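Local coordinates for protein pseudoalteromonas arctica PAMC 21717 (Pseudoalteromonas arctica, PDB 5YL7) that probably hydrolyses peptide bonds in proteins as a cold-active, calcium-binding serine protease of the subtilase family, at residues A[200-214]-A[229-241]. Numbering follows the deposited sequence.
Sequences AGNDNDNSANYNPGN and GRAYYSNYGSNID. With CA (calcium ion), chain F.
Asn-235 inserts its amide into the loop 200-205, and all of its polar side-chain atoms are used. With CG beside its own backbone N and opposite its carbonyl carbon (chi1 -69°), the amide turns into that loop. Asn-235 ND2 donates to Ala-200 O (2.9 Å). It also donates to the anti lone pair of Asp-203 OD2, the carboxylate and amide planes being 21° apart, nearly coplanar. Asn-235 OD1 accepts from the backbone N of Asp-203 (3.0 Å) and of Asp-205, which arrive from opposite faces, so the amide's rotation is fixed. Asn-235 ND2 also sits over one face of the Tyr-210 ring, whose OH donates to Asp-205 OD2. Backbone pairing continues the join: Asn-235 N to Gly-201 O, then a single beta bridge at Asn-206 and Tyr-236, with Ser-207 N to Tyr-236 O at 2.9 Å. In the subtilase parallel sheet these loops follow neighbouring strands 195-199 and 219-224. Beyond the bridge, Asn-239 OD1 accepts from Ser-207 OG (2.7 Å) while Asn-239 ND2 donates to Ser-207 O; on the far side of Asn-235, Arg-230 NH1 bonds Asn-204 OD1 (2.9 Å) and Ser-234 O. Further out, Asn-202 OD1 flanks the Tyr-233 ring obliquely and accepts from Thr-280, near the probable Ser-His-Asp triad, whereas Asp-241 binds calcium with Val-218 and Glu-307.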
loop_
_atom_site.group_PDB
_atom_site.type_symbol
_atom_site.label_atom_id
_atom_site.label_comp_id
_atom_site.label_asym_id
_atom_site.label_seq_id
_atom_site.Cartn_x
_atom_site.Cartn_y
_atom_site.Cartn_z
ATOM N N ALA A 200 8.319 1.242 -5.050
ATOM C CA ALA A 200 9.358 1.518 -6.126
ATOM C C ALA A 200 9.590 0.374 -6.973
ATOM O O ALA A 200 10.247 0.574 -8.088
ATOM C CB ALA A 200 10.635 1.934 -5.475
ATOM N N GLY A 201 9.186 -0.843 -6.674
ATOM C CA GLY A 201 9.409 -2.044 -7.483
ATOM C C GLY A 201 10.515 -2.947 -6.959
ATOM O O GLY A 201 11.308 -2.580 -6.125
ATOM N N ASN A 202 10.557 -4.162 -7.489
ATOM C CA ASN A 202 11.246 -5.314 -6.892
ATOM C C ASN A 202 12.225 -5.931 -7.876
ATOM O O ASN A 202 12.423 -7.148 -7.836
ATOM C CB ASN A 202 10.295 -6.361 -6.408
ATOM C CG ASN A 202 9.241 -5.823 -5.476
ATOM O OD1 ASN A 202 9.443 -4.860 -4.665
ATOM N ND2 ASN A 202 8.049 -6.443 -5.512
ATOM N N ASP A 203 12.875 -5.121 -8.651
ATOM C CA ASP A 203 13.806 -5.605 -9.719
ATOM C C ASP A 203 15.225 -5.486 -9.320
ATOM O O ASP A 203 16.142 -5.701 -10.180
ATOM C CB ASP A 203 13.469 -4.774 -11.002
ATOM C CG ASP A 203 11.875 -4.537 -11.180
ATOM O OD1 ASP A 203 11.402 -5.494 -11.827
ATOM O OD2 ASP A 203 11.088 -3.535 -10.713
ATOM N N ASN A 204 15.623 -5.052 -8.132
ATOM C CA ASN A 204 16.965 -4.813 -7.758
ATOM C C ASN A 204 17.615 -3.960 -8.841
ATOM O O ASN A 204 18.783 -4.229 -9.255
ATOM C CB ASN A 204 17.786 -6.110 -7.512
ATOM C CG ASN A 204 19.125 -5.857 -6.998
ATOM O OD1 ASN A 204 19.454 -4.920 -6.313
ATOM N ND2 ASN A 204 20.092 -6.794 -7.374
ATOM N N ASP A 205 16.960 -2.869 -9.212
ATOM C CA ASP A 205 17.419 -2.086 -10.341
ATOM C C ASP A 205 17.115 -0.622 -10.049
ATOM O O ASP A 205 16.492 -0.223 -9.073
ATOM C CB ASP A 205 16.721 -2.588 -11.617
ATOM C CG ASP A 205 17.327 -2.078 -12.989
ATOM O OD1 ASP A 205 18.420 -1.615 -12.980
ATOM O OD2 ASP A 205 16.527 -2.271 -13.891
ATOM N N ASN A 206 17.544 0.229 -10.969
ATOM C CA ASN A 206 17.347 1.700 -10.874
ATOM C C ASN A 206 15.892 2.068 -11.008
ATOM O O ASN A 206 15.162 1.837 -11.978
ATOM C CB ASN A 206 18.144 2.357 -12.017
ATOM C CG ASN A 206 18.101 3.851 -12.064
ATOM O OD1 ASN A 206 17.422 4.496 -11.285
ATOM N ND2 ASN A 206 18.848 4.418 -13.061
ATOM N N SER A 207 15.356 2.686 -9.958
ATOM C CA SER A 207 13.985 3.087 -9.829
ATOM C C SER A 207 13.556 4.143 -10.801
ATOM O O SER A 207 12.387 4.286 -11.018
ATOM C CB SER A 207 13.750 3.543 -8.385
ATOM O OG SER A 207 14.559 4.642 -8.062
ATOM N N ALA A 208 14.514 4.772 -11.492
ATOM C CA ALA A 208 14.179 5.705 -12.598
ATOM C C ALA A 208 13.395 5.036 -13.647
ATOM O O ALA A 208 12.621 5.676 -14.381
ATOM C CB ALA A 208 15.448 6.248 -13.222
ATOM N N ASN A 209 13.485 3.716 -13.816
ATOM C CA ASN A 209 12.909 3.040 -14.921
ATOM C C ASN A 209 11.746 2.150 -14.664
ATOM O O ASN A 209 11.359 1.291 -15.443
ATOM C CB ASN A 209 14.038 2.247 -15.589
ATOM C CG ASN A 209 15.132 3.206 -16.109
ATOM O OD1 ASN A 209 14.809 4.324 -16.631
ATOM N ND2 ASN A 209 16.344 2.826 -15.900
ATOM N N TYR A 210 11.037 2.461 -13.575
ATOM C CA TYR A 210 9.913 1.713 -13.087
ATOM C C TYR A 210 8.768 2.680 -12.690
ATOM O O TYR A 210 9.022 3.617 -11.934
ATOM C CB TYR A 210 10.277 0.760 -11.943
ATOM C CG TYR A 210 11.262 -0.283 -12.395
ATOM C CD1 TYR A 210 10.828 -1.424 -13.069
ATOM C CD2 TYR A 210 12.595 -0.060 -12.378
ATOM C CE1 TYR A 210 11.778 -2.312 -13.565
ATOM C CE2 TYR A 210 13.561 -0.946 -12.907
ATOM C CZ TYR A 210 13.049 -2.073 -13.453
ATOM O OH TYR A 210 13.966 -3.045 -13.951
ATOM N N ASN A 211 7.620 2.451 -13.244
ATOM C CA ASN A 211 6.444 3.302 -13.050
ATOM C C ASN A 211 5.429 2.627 -12.136
ATOM O O ASN A 211 5.396 1.358 -12.136
ATOM C CB ASN A 211 5.804 3.677 -14.449
ATOM C CG ASN A 211 5.325 2.506 -15.213
ATOM O OD1 ASN A 211 4.263 1.966 -14.951
ATOM N ND2 ASN A 211 6.147 2.027 -16.103
ATOM N N PRO A 212 4.520 3.295 -11.485
ATOM C CA PRO A 212 4.417 4.761 -11.449
ATOM C C PRO A 212 5.310 5.408 -10.415
ATOM O O PRO A 212 5.234 6.635 -10.226
ATOM C CB PRO A 212 2.933 4.974 -11.121
ATOM C CG PRO A 212 2.565 3.757 -10.271
ATOM C CD PRO A 212 3.350 2.625 -10.880
ATOM N N GLY A 213 6.249 4.693 -9.806
ATOM C CA GLY A 213 7.100 5.318 -8.864
ATOM C C GLY A 213 7.984 6.406 -9.381
ATOM O O GLY A 213 8.414 7.312 -8.684
ATOM N N ASN A 214 8.305 6.321 -10.701
ATOM C CA ASN A 214 9.062 7.328 -11.432
ATOM C C ASN A 214 8.222 8.483 -11.915
ATOM O O ASN A 214 8.777 9.405 -12.540
ATOM C CB ASN A 214 9.861 6.668 -12.559
ATOM C CG ASN A 214 9.003 6.079 -13.630
ATOM O OD1 ASN A 214 7.777 6.128 -13.569
ATOM N ND2 ASN A 214 9.650 5.482 -14.667
ATOM N N GLY A 229 18.458 -2.743 6.435
ATOM C CA GLY A 229 19.156 -2.465 5.201
ATOM C C GLY A 229 18.290 -2.778 4.025
ATOM O O GLY A 229 17.241 -3.412 4.139
ATOM N N ARG A 230 18.785 -2.439 2.821
ATOM C CA ARG A 230 17.959 -2.618 1.642
ATOM C C ARG A 230 17.525 -4.025 1.463
ATOM O O ARG A 230 18.338 -4.983 1.491
ATOM C CB ARG A 230 18.721 -2.152 0.352
ATOM C CG ARG A 230 17.794 -2.060 -0.845
ATOM C CD ARG A 230 18.462 -1.391 -2.021
ATOM N NE ARG A 230 19.654 -2.080 -2.504
ATOM C CZ ARG A 230 19.700 -3.098 -3.321
ATOM N NH1 ARG A 230 18.664 -3.638 -3.877
ATOM N NH2 ARG A 230 20.950 -3.563 -3.669
ATOM N N ALA A 231 16.253 -4.309 1.260
ATOM C CA ALA A 231 15.820 -5.657 0.911
ATOM C C ALA A 231 16.396 -6.025 -0.411
ATOM O O ALA A 231 16.478 -5.204 -1.318
ATOM C CB ALA A 231 14.268 -5.692 0.880
ATOM N N TYR A 232 16.822 -7.292 -0.560
ATOM C CA TYR A 232 17.619 -7.675 -1.731
ATOM C C TYR A 232 16.971 -7.335 -3.033
ATOM O O TYR A 232 17.685 -7.052 -4.031
ATOM C CB TYR A 232 17.949 -9.171 -1.683
ATOM C CG TYR A 232 16.773 -10.099 -1.609
ATOM C CD1 TYR A 232 16.141 -10.588 -2.732
ATOM C CD2 TYR A 232 16.247 -10.529 -0.364
ATOM C CE1 TYR A 232 15.105 -11.477 -2.665
ATOM C CE2 TYR A 232 15.242 -11.409 -0.263
ATOM C CZ TYR A 232 14.644 -11.904 -1.403
ATOM O OH TYR A 232 13.605 -12.852 -1.384
ATOM N N TYR A 233 15.660 -7.377 -3.163
ATOM C CA TYR A 233 14.941 -7.146 -4.395
ATOM C C TYR A 233 14.629 -5.646 -4.632
ATOM O O TYR A 233 14.116 -5.355 -5.706
ATOM C CB TYR A 233 13.610 -7.935 -4.386
ATOM C CG TYR A 233 12.769 -7.585 -3.176
ATOM C CD1 TYR A 233 12.090 -6.378 -3.110
ATOM C CD2 TYR A 233 12.721 -8.381 -2.024
ATOM C CE1 TYR A 233 11.434 -5.984 -1.957
ATOM C CE2 TYR A 233 12.074 -8.008 -0.903
ATOM C CZ TYR A 233 11.476 -6.789 -0.815
ATOM O OH TYR A 233 10.812 -6.353 0.315
ATOM N N SER A 234 14.824 -4.798 -3.635
ATOM C CA SER A 234 14.241 -3.463 -3.792
ATOM C C SER A 234 14.940 -2.686 -4.864
ATOM O O SER A 234 16.173 -2.609 -4.936
ATOM C CB SER A 234 14.433 -2.745 -2.495
ATOM O OG SER A 234 13.709 -1.454 -2.577
ATOM N N ASN A 235 14.169 -1.982 -5.673
ATOM C CA ASN A 235 14.722 -0.925 -6.513
ATOM C C ASN A 235 15.267 0.182 -5.673
ATOM O O ASN A 235 14.954 0.316 -4.463
ATOM C CB ASN A 235 13.692 -0.459 -7.523
ATOM C CG ASN A 235 13.349 -1.456 -8.587
ATOM O OD1 ASN A 235 14.082 -2.419 -8.834
ATOM N ND2 ASN A 235 12.200 -1.265 -9.245
ATOM N N TYR A 236 16.072 1.012 -6.300
ATOM C CA TYR A 236 16.828 2.047 -5.596
ATOM C C TYR A 236 17.240 3.130 -6.613
ATOM O O TYR A 236 17.237 2.799 -7.795
ATOM C CB TYR A 236 18.094 1.455 -4.891
ATOM C CG TYR A 236 19.002 0.771 -5.824
ATOM C CD1 TYR A 236 19.842 1.481 -6.746
ATOM C CD2 TYR A 236 18.873 -0.610 -6.060
ATOM C CE1 TYR A 236 20.581 0.829 -7.771
ATOM C CE2 TYR A 236 19.651 -1.286 -6.989
ATOM C CZ TYR A 236 20.417 -0.567 -7.884
ATOM O OH TYR A 236 21.098 -1.306 -8.880
ATOM N N GLY A 237 17.522 4.307 -6.173
ATOM C CA GLY A 237 17.905 5.404 -7.104
ATOM C C GLY A 237 17.516 6.721 -6.583
ATOM O O GLY A 237 16.952 6.856 -5.459
ATOM N N SER A 238 17.778 7.751 -7.396
ATOM C CA SER A 238 17.558 9.092 -6.962
ATOM C C SER A 238 16.103 9.475 -6.694
ATOM O O SER A 238 15.873 10.305 -5.817
ATOM C CB SER A 238 18.110 10.084 -8.043
ATOM O OG SER A 238 19.446 9.782 -8.368
ATOM N N ASN A 239 15.163 8.824 -7.353
ATOM C CA ASN A 239 13.796 9.161 -7.151
ATOM C C ASN A 239 13.165 8.432 -5.963
ATOM O O ASN A 239 12.002 8.678 -5.641
ATOM C CB ASN A 239 12.946 8.977 -8.397
ATOM C CG ASN A 239 12.709 7.577 -8.790
ATOM O OD1 ASN A 239 12.809 6.651 -7.932
ATOM N ND2 ASN A 239 12.315 7.286 -10.005
ATOM N N ILE A 240 13.908 7.649 -5.209
ATOM C CA ILE A 240 13.353 7.081 -3.934
ATOM C C ILE A 240 13.313 8.241 -2.979
ATOM O O ILE A 240 14.312 8.992 -2.783
ATOM C CB ILE A 240 14.268 6.002 -3.373
ATOM C CG1 ILE A 240 14.392 4.788 -4.373
ATOM C CG2 ILE A 240 13.699 5.509 -2.043
ATOM C CD1 ILE A 240 13.208 4.053 -4.709
ATOM N N ASP A 241 12.145 8.398 -2.322
ATOM C CA ASP A 241 12.014 9.427 -1.314
ATOM C C ASP A 241 12.367 8.968 0.042
ATOM O O ASP A 241 13.067 9.652 0.847
ATOM C CB ASP A 241 10.568 9.937 -1.329
ATOM C CG ASP A 241 10.247 10.620 -2.632
ATOM O OD1 ASP A 241 10.973 11.637 -2.965
ATOM O OD2 ASP A 241 9.311 10.260 -3.377
HETATM CA CA CA F . 8.926 12.216 -4.733
HETATM O O HOH W 1 21.226 -3.689 -9.492
HETATM O O HOH W 2 21.966 -4.059 -6.742
HETATM O O HOH W 3 18.403 6.818 -10.201
HETATM O O HOH W 4 11.543 9.641 -11.712
HETATM O O HOH W 5 10.387 10.814 -6.116
HETATM O O HOH W 6 11.742 11.938 -5.200
HETATM O O HOH W 7 10.501 13.955 -5.146
HETATM O O HOH W 8 8.179 12.143 -7.156
HETATM O O HOH W 9 7.402 14.160 -5.267
#